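Local coordinates for protein GTPase subunit of restriction endonuclease (PDB 6P0G) that probably recognises DNA as a domain of the GTPase subunit of a restriction endonuclease, and is bound to DNA here, at residues 70-75 with 90-95; 142-147 with 166-171. All coordinates share one frame; numbering follows the deposited sequence.

Contact 1. Residues 70-75 with 90-95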
HETATM    1  N   MSE A  70      -0.165  -8.936   2.737  1.00 73.42           N
HETATM    2  CA  MSE A  70      -1.103  -8.203   1.893  1.00 74.32           C
HETATM    3  C   MSE A  70      -1.423  -6.816   2.450  1.00 74.06           C
HETATM    4  O   MSE A  70      -1.489  -6.600   3.669  1.00 72.70           O
HETATM    5  CB  MSE A  70      -2.386  -9.015   1.691  1.00 66.98           C
HETATM    6  CG  MSE A  70      -2.304  -9.980   0.498  1.00 76.91           C
HETATM    7 SE   MSE A  70      -3.488 -11.531   0.669  0.54 98.41          SE
HETATM    8  CE  MSE A  70      -2.739 -12.240   2.347  1.00 88.48           C
ATOM      9  N   VAL A  71      -1.593  -5.878   1.526  1.00 72.08           N
ATOM     10  CA  VAL A  71      -1.915  -4.500   1.852  1.00 66.59           C
ATOM     11  C   VAL A  71      -3.208  -4.106   1.151  1.00 67.95           C
ATOM     12  O   VAL A  71      -3.321  -4.224  -0.091  1.00 57.29           O
ATOM     13  CB  VAL A  71      -0.806  -3.548   1.420  1.00 62.00           C
ATOM     14  CG1 VAL A  71      -1.119  -2.137   1.896  1.00 59.91           C
ATOM     15  CG2 VAL A  71       0.520  -4.041   1.938  1.00 60.08           C
ATOM     16  N   LEU A  72      -4.189  -3.685   1.956  1.00 65.35           N
ATOM     17  CA  LEU A  72      -5.413  -3.064   1.455  1.00 57.17           C
ATOM     18  C   LEU A  72      -5.190  -1.573   1.510  1.00 62.29           C
ATOM     19  O   LEU A  72      -4.971  -0.996   2.597  1.00 65.11           O
ATOM     20  CB  LEU A  72      -6.644  -3.433   2.292  1.00 58.50           C
ATOM     21  CG  LEU A  72      -7.174  -4.861   2.255  1.00 64.25           C
ATOM     22  CD1 LEU A  72      -8.262  -5.033   3.307  1.00 64.62           C
ATOM     23  CD2 LEU A  72      -7.727  -5.167   0.870  1.00 63.78           C
ATOM     24  N   PHE A  73      -5.215  -0.926   0.359  1.00 58.31           N
ATOM     25  CA  PHE A  73      -5.128   0.520   0.389  1.00 62.38           C
ATOM     26  C   PHE A  73      -6.588   1.002   0.382  1.00 65.06           C
ATOM     27  O   PHE A  73      -7.310   0.732  -0.556  1.00 62.08           O
ATOM     28  CB  PHE A  73      -4.326   1.079  -0.795  1.00 61.27           C
ATOM     29  CG  PHE A  73      -2.849   0.696  -0.798  1.00 59.02           C
ATOM     30  CD1 PHE A  73      -1.916   1.473  -0.144  1.00 59.72           C
ATOM     31  CD2 PHE A  73      -2.410  -0.423  -1.499  1.00 61.85           C
ATOM     32  CE1 PHE A  73      -0.550   1.136  -0.153  1.00 66.39           C
ATOM     33  CE2 PHE A  73      -1.043  -0.776  -1.518  1.00 62.44           C
ATOM     34  CZ  PHE A  73      -0.116   0.003  -0.848  1.00 59.62           C
ATOM     35  N   TYR A  74      -7.026   1.671   1.451  1.00 61.91           N
ATOM     36  CA  TYR A  74      -8.322   2.336   1.459  1.00 60.27           C
ATOM     37  C   TYR A  74      -8.184   3.725   0.846  1.00 64.17           C
ATOM     38  O   TYR A  74      -7.309   4.475   1.251  1.00 65.54           O
ATOM     39  CB  TYR A  74      -8.846   2.482   2.878  1.00 60.39           C
ATOM     40  CG  TYR A  74      -9.421   1.253   3.518  1.00 57.22           C
ATOM     41  CD1 TYR A  74      -9.287  -0.002   2.949  1.00 56.42           C
ATOM     42  CD2 TYR A  74     -10.111   1.358   4.716  1.00 57.96           C
ATOM     43  CE1 TYR A  74      -9.848  -1.127   3.563  1.00 53.95           C
ATOM     44  CE2 TYR A  74     -10.669   0.258   5.327  1.00 56.61           C
ATOM     45  CZ  TYR A  74     -10.542  -0.976   4.753  1.00 56.26           C
ATOM     46  OH  TYR A  74     -11.107  -2.044   5.398  1.00 52.92           O
ATOM     47  N   VAL A  75      -9.029   4.094  -0.112  1.00 63.14           N
ATOM     48  CA  VAL A  75      -8.920   5.450  -0.660  1.00 66.88           C
ATOM     49  C   VAL A  75     -10.226   6.218  -0.562  1.00 67.85           C
ATOM     50  O   VAL A  75     -11.236   5.729  -1.031  1.00 66.17           O
ATOM     51  CB  VAL A  75      -8.474   5.452  -2.124  1.00 68.11           C
ATOM     52  CG1 VAL A  75      -8.525   6.880  -2.679  1.00 62.87           C
ATOM     53  CG2 VAL A  75      -7.063   4.864  -2.251  1.00 65.31           C
ATOM     54  N   THR A  90     -15.367   6.046  -2.619  1.00 68.34           N
ATOM     55  CA  THR A  90     -14.241   5.366  -1.989  1.00 66.83           C
ATOM     56  C   THR A  90     -13.749   4.197  -2.827  1.00 72.17           C
ATOM     57  O   THR A  90     -14.468   3.702  -3.696  1.00 67.69           O
ATOM     58  CB  THR A  90     -14.578   4.840  -0.604  1.00 64.94           C
ATOM     59  OG1 THR A  90     -15.469   3.724  -0.711  1.00 62.82           O
ATOM     60  CG2 THR A  90     -15.179   5.957   0.276  1.00 66.88           C
ATOM     61  N   ALA A  91     -12.524   3.757  -2.547  1.00 63.61           N
ATOM     62  CA  ALA A  91     -11.912   2.662  -3.278  1.00 67.91           C
ATOM     63  C   ALA A  91     -11.022   1.804  -2.383  1.00 66.90           C
ATOM     64  O   ALA A  91     -10.421   2.287  -1.435  1.00 65.18           O
ATOM     65  CB  ALA A  91     -11.105   3.201  -4.453  1.00 69.22           C
ATOM     66  N   VAL A  92     -10.948   0.517  -2.691  1.00 62.28           N
ATOM     67  CA  VAL A  92     -10.021  -0.377  -2.013  1.00 62.77           C
ATOM     68  C   VAL A  92      -9.176  -1.110  -3.042  1.00 62.42           C
ATOM     69  O   VAL A  92      -9.707  -1.669  -4.012  1.00 59.46           O
ATOM     70  CB  VAL A  92     -10.754  -1.393  -1.124  1.00 61.96           C
ATOM     71  CG1 VAL A  92      -9.754  -2.241  -0.350  1.00 63.01           C
ATOM     72  CG2 VAL A  92     -11.690  -0.657  -0.143  1.00 64.33           C
ATOM     73  N   TYR A  93      -7.862  -1.080  -2.841  1.00 60.34           N
ATOM     74  CA  TYR A  93      -6.922  -1.819  -3.692  1.00 64.11           C
ATOM     75  C   TYR A  93      -6.203  -2.880  -2.867  1.00 62.84           C
ATOM     76  O   TYR A  93      -5.919  -2.640  -1.687  1.00 61.02           O
ATOM     77  CB  TYR A  93      -5.880  -0.888  -4.317  1.00 60.99           C
ATOM     78  CG  TYR A  93      -6.418   0.240  -5.172  1.00 60.83           C
ATOM     79  CD1 TYR A  93      -7.025   1.358  -4.596  1.00 58.83           C
ATOM     80  CD2 TYR A  93      -6.261   0.218  -6.551  1.00 59.74           C
ATOM     81  CE1 TYR A  93      -7.483   2.395  -5.385  1.00 62.64           C
ATOM     82  CE2 TYR A  93      -6.712   1.243  -7.332  1.00 56.56           C
ATOM     83  CZ  TYR A  93      -7.324   2.319  -6.759  1.00 62.17           C
ATOM     84  OH  TYR A  93      -7.753   3.342  -7.562  1.00 66.66           O
ATOM     85  N   LEU A  94      -5.904  -4.032  -3.475  1.00 56.99           N
ATOM     86  CA  LEU A  94      -5.191  -5.107  -2.786  1.00 59.23           C
ATOM     87  C   LEU A  94      -3.892  -5.444  -3.505  1.00 65.01           C
ATOM     88  O   LEU A  94      -3.879  -5.823  -4.680  1.00 61.26           O
ATOM     89  CB  LEU A  94      -6.063  -6.361  -2.664  1.00 60.39           C
ATOM     90  CG  LEU A  94      -5.644  -7.540  -1.758  1.00 67.54           C
ATOM     91  CD1 LEU A  94      -6.736  -8.612  -1.779  1.00 61.67           C
ATOM     92  CD2 LEU A  94      -4.320  -8.216  -2.150  1.00 72.42           C
ATOM     93  N   GLY A  95      -2.800  -5.326  -2.767  1.00 65.20           N
ATOM     94  CA  GLY A  95      -1.495  -5.701  -3.272  1.00 69.23           C
ATOM     95  C   GLY A  95      -0.905  -6.822  -2.439  1.00 70.53           C
ATOM     96  O   GLY A  95      -1.271  -7.013  -1.259  1.00 64.78           O
TER
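Thr90 meets the end of strand 70-76 with its CB 3.5 Å from Val75 O, just where two antiparallel neighbours of the central mixed sheet come together; its OG1 turns instead to the backbone N of Ile138. Pairing then alternates residue by residue. Ala91 and Val75 form a hydrogen-bonded pair, their amides and carbonyls exchanging two bonds, while Val75 packs with its CB over the Ala91 methyl.

Val92 faces Tyr74 in a non-hydrogen-bonded pair, and their side chains run alongside each other in the same direction. Both Val92 methyls rest against the CD1 side of the ring, CG2 lying 4.0 Å from Tyr74 CD1. With CG1 anti to its own N (chi1 -176°), Val92 also reaches back along the sheet to Leu72 CD2, at 3.8 Å. Helix 138-145 lies over this face, and Asn142 OD1 bonds the Tyr74 hydroxyl there. A phenylalanine replacing Tyr74 could keep the ring beside Val92 but would probably leave Asn142 OD1 without its hydroxyl partner in a buried setting.

Tyr93 returns to the hydrogen-bonded register, opposite Phe73, on the face packed by helix 15-26. The edge of the Tyr93 ring passes Phe73 O, and its CE1 goes on to Val75 CG2 at 4.0 Å. The Phe73 ring has Val71 CG1 over one face, towards the rim. Leu94 again faces the helix 138-145 side, placing its CD2 3.8 Å from CG of Met70, which was modelled as selenomethionine.

Gly95 closes the pairing with two nearly straight bonds to Val71: Gly95 N reaches Val71 O at 2.9 Å, and Val71 N reaches Gly95 O at 3.0 Å.

Contact 2. Residues 142-147 with 166-171. With nucleotides of chain C.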
ATOM      1  N   ASN A 142     -14.737  -3.104   5.210  1.00 59.57           N
ATOM      2  CA  ASN A 142     -14.748  -2.960   6.669  1.00 62.91           C
ATOM      3  C   ASN A 142     -15.698  -3.991   7.301  1.00 67.16           C
ATOM      4  O   ASN A 142     -15.301  -4.754   8.187  1.00 64.13           O
ATOM      5  CB  ASN A 142     -15.130  -1.529   7.067  1.00 62.61           C
ATOM      6  CG  ASN A 142     -13.920  -0.592   7.107  1.00 66.01           C
ATOM      7  OD1 ASN A 142     -12.781  -1.035   7.304  1.00 61.35           O
ATOM      8  ND2 ASN A 142     -14.165   0.706   6.933  1.00 67.14           N
ATOM      9  N   SER A 143     -16.923  -4.067   6.776  1.00 65.22           N
ATOM     10  CA  SER A 143     -17.932  -4.988   7.291  1.00 64.51           C
ATOM     11  C   SER A 143     -17.511  -6.455   7.231  1.00 72.92           C
ATOM     12  O   SER A 143     -17.811  -7.227   8.142  1.00 76.10           O
ATOM     13  CB  SER A 143     -19.239  -4.806   6.528  1.00 64.06           C
ATOM     14  OG  SER A 143     -20.126  -5.869   6.820  1.00 83.87           O
ATOM     15  N   LYS A 144     -16.825  -6.847   6.159  1.00 68.46           N
ATOM     16  CA  LYS A 144     -16.348  -8.208   6.055  1.00 66.83           C
ATOM     17  C   LYS A 144     -15.301  -8.524   7.121  1.00 70.04           C
ATOM     18  O   LYS A 144     -15.183  -9.671   7.559  1.00 74.80           O
ATOM     19  CB  LYS A 144     -15.779  -8.457   4.653  1.00 72.89           C
ATOM     20  CG  LYS A 144     -16.823  -8.958   3.644  1.00 69.33           C
ATOM     21  CD  LYS A 144     -16.163  -9.352   2.306  1.00 79.36           C
ATOM     22  CE  LYS A 144     -16.967 -10.403   1.538  1.00 77.30           C
ATOM     23  NZ  LYS A 144     -18.224  -9.861   0.955  1.00 71.55           N
ATOM     24  N   LEU A 145     -14.542  -7.506   7.527  1.00 61.42           N
ATOM     25  CA  LEU A 145     -13.485  -7.664   8.524  1.00 71.68           C
ATOM     26  C   LEU A 145     -13.974  -7.390   9.956  1.00 75.17           C
ATOM     27  O   LEU A 145     -13.214  -7.535  10.917  1.00 73.52           O
ATOM     28  CB  LEU A 145     -12.314  -6.729   8.202  1.00 71.55           C
ATOM     29  CG  LEU A 145     -11.501  -7.017   6.929  1.00 75.09           C
ATOM     30  CD1 LEU A 145     -10.395  -5.980   6.730  1.00 67.25           C
ATOM     31  CD2 LEU A 145     -10.896  -8.410   6.971  1.00 79.17           C
ATOM     32  N   GLY A 146     -15.238  -6.986  10.087  1.00 71.90           N
ATOM     33  CA  GLY A 146     -15.833  -6.732  11.387  1.00 71.01           C
ATOM     34  C   GLY A 146     -15.551  -5.344  11.938  1.00 73.84           C
ATOM     35  O   GLY A 146     -15.762  -5.089  13.128  1.00 77.09           O
ATOM     36  N   TYR A 147     -15.065  -4.445  11.084  1.00 71.06           N
ATOM     37  CA  TYR A 147     -14.818  -3.058  11.492  1.00 74.71           C
ATOM     38  C   TYR A 147     -16.035  -2.167  11.268  1.00 76.28           C
ATOM     39  O   TYR A 147     -16.840  -2.450  10.372  1.00 71.25           O
ATOM     40  CB  TYR A 147     -13.644  -2.450  10.718  1.00 66.28           C
ATOM     41  CG  TYR A 147     -12.300  -3.087  10.946  1.00 70.90           C
ATOM     42  CD1 TYR A 147     -11.848  -3.384  12.226  1.00 78.08           C
ATOM     43  CD2 TYR A 147     -11.455  -3.351   9.877  1.00 71.69           C
ATOM     44  CE1 TYR A 147     -10.593  -3.953  12.425  1.00 78.12           C
ATOM     45  CE2 TYR A 147     -10.209  -3.917  10.064  1.00 74.22           C
ATOM     46  CZ  TYR A 147      -9.780  -4.217  11.331  1.00 77.02           C
ATOM     47  OH  TYR A 147      -8.530  -4.780  11.474  1.00 79.95           O
ATOM     48  N   VAL A 166     -12.456 -11.971   4.642  1.00 84.10           N
ATOM     49  CA  VAL A 166     -12.090 -11.619   3.272  1.00 85.25           C
ATOM     50  C   VAL A 166     -11.286 -12.731   2.587  1.00 83.63           C
ATOM     51  O   VAL A 166     -10.491 -12.459   1.688  1.00 81.48           O
ATOM     52  CB  VAL A 166     -11.268 -10.305   3.212  1.00 80.22           C
ATOM     53  CG1 VAL A 166     -12.142  -9.095   3.547  1.00 76.25           C
ATOM     54  CG2 VAL A 166     -10.055 -10.387   4.127  1.00 80.83           C
ATOM     55  N   TYR A 167     -11.499 -13.977   3.003  1.00 86.31           N
ATOM     56  CA  TYR A 167     -10.791 -15.101   2.394  1.00 89.18           C
ATOM     57  C   TYR A 167     -11.301 -15.378   0.983  1.00 88.59           C
ATOM     58  O   TYR A 167     -10.520 -15.705   0.091  1.00 92.49           O
ATOM     59  CB  TYR A 167     -10.915 -16.361   3.251  1.00 94.06           C
ATOM     60  CG  TYR A 167     -10.227 -17.568   2.635  1.00104.58           C
ATOM     61  CD1 TYR A 167      -8.835 -17.694   2.663  1.00108.06           C
ATOM     62  CD2 TYR A 167     -10.967 -18.581   2.016  1.00104.98           C
ATOM     63  CE1 TYR A 167      -8.198 -18.798   2.092  1.00107.97           C
ATOM     64  CE2 TYR A 167     -10.337 -19.690   1.445  1.00108.05           C
ATOM     65  CZ  TYR A 167      -8.956 -19.791   1.488  1.00107.53           C
ATOM     66  OH  TYR A 167      -8.334 -20.883   0.924  1.00114.91           O
ATOM     67  N   ASP A 168     -12.609 -15.251   0.792  1.00 85.07           N
ATOM     68  CA  ASP A 168     -13.228 -15.404  -0.521  1.00 88.68           C
ATOM     69  C   ASP A 168     -12.516 -14.566  -1.574  1.00 83.55           C
ATOM     70  O   ASP A 168     -12.163 -15.053  -2.638  1.00 85.67           O
ATOM     71  CB  ASP A 168     -14.716 -15.017  -0.455  1.00 86.24           C
ATOM     72  CG  ASP A 168     -14.948 -13.631   0.186  1.00 86.86           C
ATOM     73  OD1 ASP A 168     -14.205 -13.268   1.125  1.00 83.71           O
ATOM     74  OD2 ASP A 168     -15.881 -12.903  -0.240  1.00 89.71           O
ATOM     75  N   ILE A 169     -12.286 -13.305  -1.248  1.00 80.06           N
ATOM     76  CA  ILE A 169     -11.795 -12.335  -2.208  1.00 81.21           C
ATOM     77  C   ILE A 169     -10.362 -12.642  -2.623  1.00 85.59           C
ATOM     78  O   ILE A 169     -10.083 -12.750  -3.819  1.00 86.57           O
ATOM     79  CB  ILE A 169     -11.902 -10.918  -1.632  1.00 75.35           C
ATOM     80  CG1 ILE A 169     -13.368 -10.625  -1.286  1.00 78.26           C
ATOM     81  CG2 ILE A 169     -11.345  -9.886  -2.589  1.00 63.75           C
ATOM     82  CD1 ILE A 169     -13.626  -9.256  -0.708  1.00 68.64           C
ATOM     83  N   LEU A 170      -9.473 -12.799  -1.639  1.00 82.21           N
ATOM     84  CA  LEU A 170      -8.077 -13.177  -1.888  1.00 85.75           C
ATOM     85  C   LEU A 170      -7.950 -14.502  -2.648  1.00 91.75           C
ATOM     86  O   LEU A 170      -7.078 -14.643  -3.509  1.00 94.12           O
ATOM     87  CB  LEU A 170      -7.303 -13.270  -0.572  1.00 87.56           C
ATOM     88  CG  LEU A 170      -6.186 -14.327  -0.506  1.00 95.34           C
ATOM     89  CD1 LEU A 170      -4.963 -13.999  -1.389  1.00 92.79           C
ATOM     90  CD2 LEU A 170      -5.769 -14.577   0.944  1.00 96.43           C
ATOM     91  N   LYS A 171      -8.803 -15.473  -2.325  1.00 91.20           N
ATOM     92  CA  LYS A 171      -8.792 -16.740  -3.044  1.00 87.16           C
ATOM     93  C   LYS A 171      -9.135 -16.470  -4.490  1.00 88.79           C
ATOM     94  O   LYS A 171      -8.380 -16.850  -5.386  1.00 86.45           O
ATOM     95  CB  LYS A 171      -9.770 -17.752  -2.444  1.00 88.97           C
TER
ATOM     96  P    DC C   3      -8.019  -4.874  15.167  1.00 84.09           P
ATOM     97  OP1  DC C   3      -9.260  -4.973  15.964  1.00 83.72           O
ATOM     98  OP2  DC C   3      -7.898  -5.656  13.907  1.00 79.35           O
ATOM     99  O5'  DC C   3      -7.641  -3.347  14.854  1.00 88.44           O
ATOM    100  C5'  DC C   3      -8.620  -2.419  14.456  1.00 91.12           C
ATOM    101  C4'  DC C   3      -9.549  -2.123  15.598  1.00 89.67           C
ATOM    102  O4'  DC C   3      -8.762  -1.854  16.787  1.00 96.38           O
ATOM    103  C3'  DC C   3     -10.446  -0.904  15.419  1.00 89.71           C
ATOM    104  O3'  DC C   3     -11.625  -1.109  16.181  1.00 95.47           O
ATOM    105  C2'  DC C   3      -9.596   0.169  16.061  1.00101.66           C
ATOM    106  C1'  DC C   3      -9.186  -0.606  17.297  1.00105.18           C
ATOM    107  N1   DC C   3      -8.101   0.024  18.102  1.00103.49           N
ATOM    108  C2   DC C   3      -6.790   0.060  17.600  1.00106.64           C
ATOM    109  O2   DC C   3      -6.546  -0.433  16.478  1.00103.99           O
ATOM    110  N3   DC C   3      -5.825   0.640  18.354  1.00102.60           N
ATOM    111  C4   DC C   3      -6.131   1.160  19.542  1.00106.18           C
ATOM    112  N4   DC C   3      -5.147   1.712  20.236  1.00109.11           N
ATOM    113  C5   DC C   3      -7.457   1.137  20.070  1.00103.60           C
ATOM    114  C6   DC C   3      -8.402   0.566  19.323  1.00101.87           C
TER
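A Schellman motif ends helix 138-145, and the last turn before it, through Lys144 and Leu145, packs on Val166, the N-cap residue of helix 167-173. Gly146 supplies the positive phi (84°), at which a side chain would press on the carbonyl O before it, and Tyr147 N reaches back to Asn142 O at 2.9 Å.

The meeting is mainly apolar. Leu145 CD2 sits against both methyls of Val166, nearer to CG2 at 3.6 Å, the two side chains crossing at a slant. Val166 CG1 also faces Lys144 CB, 3.9 Å away. Farther out, the lysine chain lies across the tip of Ile169, its CD 3.9 Å from Ile169 CD1.

Lys144 and Asp168 approach from opposing directions without forming a salt bridge. Lys144 CE comes to 3.3 Å from Asp168 OD2, but the bend at the last torsion (chi4 72°) leaves NZ 4.0 Å from that oxygen. The opposite charges probably still attract each other at this surface position.

Past the turn, Tyr147 leaves the helix pair and points to the DNA. Its hydroxyl donates a 2.7 Å bond to OP2 of DC3 of chain C, with the phosphorus lying in the ring plane at the edge. The residue that follows Gly146 thus carries a contact to the DNA backbone.

The two helix ends are further tied to their surroundings: Arg162 bonds Leu145 O, while Leu145 and Leu170, one from each helix, both touch side chains of strand 70-76.

How the contacts relate
From the N terminus, strand 5-11 first lays down a parallel neighbour for strand 70-76. Contact 1 then joins 70-76 to 91-102, closing a local excursion that holds the small hairpin of strands 78-80 and 83-84. Only afterwards does contact 2 open, closing a second loop that runs through strand 155-157 and helix 160-163; the two are in series, neither nested nor crossed. Their centres lie about 12 Å apart, yet they touch directly: Leu72 CD1 meets Leu145 CD1 at 4.1 Å, and Met70 packs on Leu170. Strand 70-76 is thus shared: it pairs with 91-102 in the sheet and receives side chains from helices 138-145 and 167-173.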